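Local coordinates for enoyl-CoA hydratase (Mycobacterium smegmatis, PDB 3PE8), which probably catalyses the reversible hydration of enoyl-CoA thioesters to 3-hydroxyacyl-CoA, as a zinc-binding member of the crotonase family, at residues P94-I99 and I116-E121. Sequence-based numbering, arbitrary orientation. Where two conformers were deposited one is given.
Sequences PVIGAI and ILIASE
Gly97 and Ile99 of strand 95-99 alternate with Ile116, Ile118 and Ser120 in the parallel pairing to strand 116-120. Gly97 N donates to Ile116 O (2.8 Å), and Gly97 O accepts from Ile118 N (2.9 Å, 170° at the hydrogen). Two residues on, Ile99 N reaches Ile118 O at 2.9 Å and Ile99 O takes Ser120 N at 3.0 Å, whereas the bond from Ile116 N to Val95 O is weak. CA-H...O contacts add to this, among them Leu117 CA to Gly97 O.

On one face, Ile96 CG2 meets the tip of Ile118, CD1, at 4.1 Å; helix 183-195 covers both through Val190. On the other, Leu117 has CG anti to its carbonyl carbon (chi1 -64°), and Leu117 CD2 lies over the bare CA of Gly97, 3.6 Å away. Leu117 CD2 also touches Ile99 CD1 at 4.0 Å, the two side chains crossing at an angle. The hydroxyl of Ser120 turns elsewhere, to His180 ND1.

These are neighbouring inner strands of the crotonase-fold sheet, joined by a connection that includes helix 106-113, which carries the zinc ligand Glu109. Backbone bonds fix the register, while branched aliphatic side chains pack both faces of this buried strand pair.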
loop_
_atom_site.group_PDB
_atom_site.type_symbol
_atom_site.label_atom_id
_atom_site.label_comp_id
_atom_site.label_asym_id
_atom_site.label_seq_id
_atom_site.Cartn_x
_atom_site.Cartn_y
_atom_site.Cartn_z
ATOM N N PRO A 94 -18.254 -2.002 20.141
ATOM C CA PRO A 94 -17.850 -0.627 20.103
ATOM C C PRO A 94 -17.369 -0.065 21.434
ATOM O O PRO A 94 -17.933 -0.376 22.471
ATOM C CB PRO A 94 -19.127 0.113 19.711
ATOM C CG PRO A 94 -20.024 -0.874 19.158
ATOM C CD PRO A 94 -19.640 -2.190 19.692
ATOM N N VAL A 95 -16.343 0.781 21.368
ATOM C CA VAL A 95 -15.771 1.481 22.517
ATOM C C VAL A 95 -15.943 2.982 22.323
ATOM O O VAL A 95 -15.442 3.558 21.358
ATOM C CB VAL A 95 -14.271 1.179 22.715
ATOM C CG1 VAL A 95 -13.718 1.952 23.928
ATOM C CG2 VAL A 95 -14.061 -0.329 22.947
ATOM N N ILE A 96 -16.689 3.594 23.224
ATOM C CA ILE A 96 -16.992 5.029 23.234
ATOM C C ILE A 96 -16.112 5.651 24.307
ATOM O O ILE A 96 -16.132 5.206 25.461
ATOM C CB ILE A 96 -18.452 5.321 23.609
ATOM C CG1 ILE A 96 -19.390 4.777 22.554
ATOM C CG2 ILE A 96 -18.658 6.888 23.796
ATOM C CD1 ILE A 96 -20.854 4.604 23.052
ATOM N N GLY A 97 -15.289 6.623 23.922
ATOM C CA GLY A 97 -14.513 7.385 24.908
ATOM C C GLY A 97 -15.286 8.603 25.321
ATOM O O GLY A 97 -15.650 9.433 24.449
ATOM N N ALA A 98 -15.558 8.742 26.629
ATOM C CA ALA A 98 -16.240 9.921 27.181
ATOM C C ALA A 98 -15.158 10.728 27.868
ATOM O O ALA A 98 -14.730 10.423 28.997
ATOM C CB ALA A 98 -17.360 9.508 28.144
ATOM N N ILE A 99 -14.657 11.714 27.143
ATOM C CA ILE A 99 -13.458 12.453 27.597
ATOM C C ILE A 99 -13.884 13.583 28.513
ATOM O O ILE A 99 -14.437 14.604 28.057
ATOM C CB ILE A 99 -12.665 12.978 26.421
ATOM C CG1 ILE A 99 -12.434 11.896 25.335
ATOM C CG2 ILE A 99 -11.313 13.538 26.927
ATOM C CD1 ILE A 99 -11.772 10.599 25.881
ATOM N N ILE A 116 -15.395 5.936 18.944
ATOM C CA ILE A 116 -16.249 7.138 18.923
ATOM C C ILE A 116 -15.891 7.944 20.179
ATOM O O ILE A 116 -15.829 7.378 21.258
ATOM C CB ILE A 116 -17.751 6.756 19.054
ATOM C CG1 ILE A 116 -18.208 5.870 17.890
ATOM C CG2 ILE A 116 -18.592 8.045 19.236
ATOM C CD1 ILE A 116 -19.613 5.151 18.165
ATOM N N LEU A 117 -15.643 9.233 20.033
ATOM C CA LEU A 117 -15.386 10.098 21.187
ATOM C C LEU A 117 -16.498 11.126 21.352
ATOM O O LEU A 117 -16.993 11.707 20.356
ATOM C CB LEU A 117 -14.059 10.843 21.041
ATOM C CG LEU A 117 -12.771 10.016 21.017
ATOM C CD1 LEU A 117 -11.513 10.901 20.974
ATOM C CD2 LEU A 117 -12.708 9.102 22.263
ATOM N N ILE A 118 -16.864 11.358 22.610
ATOM C CA ILE A 118 -17.709 12.452 23.030
ATOM C C ILE A 118 -16.935 13.200 24.108
ATOM O O ILE A 118 -16.285 12.590 24.921
ATOM C CB ILE A 118 -19.028 11.933 23.611
ATOM C CG1 ILE A 118 -19.798 11.128 22.549
ATOM C CG2 ILE A 118 -19.881 13.114 24.152
ATOM C CD1 ILE A 118 -20.948 10.252 23.168
ATOM N N ALA A 119 -16.979 14.532 24.095
ATOM C CA ALA A 119 -16.192 15.336 25.019
ATOM C C ALA A 119 -17.045 16.214 25.893
ATOM O O ALA A 119 -18.005 16.784 25.437
ATOM C CB ALA A 119 -15.218 16.248 24.263
ATOM N N SER A 120 -16.650 16.332 27.149
ATOM C CA SER A 120 -17.067 17.440 27.992
ATOM C C SER A 120 -16.508 18.763 27.441
ATOM O O SER A 120 -15.428 18.798 26.807
ATOM C CB SER A 120 -16.523 17.188 29.407
ATOM O OG SER A 120 -16.735 18.292 30.226
ATOM N N GLU A 121 -17.217 19.855 27.753
ATOM C CA GLU A 121 -16.745 21.199 27.495
ATOM C C GLU A 121 -15.352 21.401 28.143
ATOM O O GLU A 121 -14.567 22.215 27.675
ATOM C CB GLU A 121 -17.752 22.220 28.058
ATOM C CG GLU A 121 -17.907 22.119 29.596
ATOM C CD GLU A 121 -19.187 22.749 30.150
ATOM O OE1 GLU A 121 -19.760 23.662 29.489
ATOM O OE2 GLU A 121 -19.640 22.326 31.247
#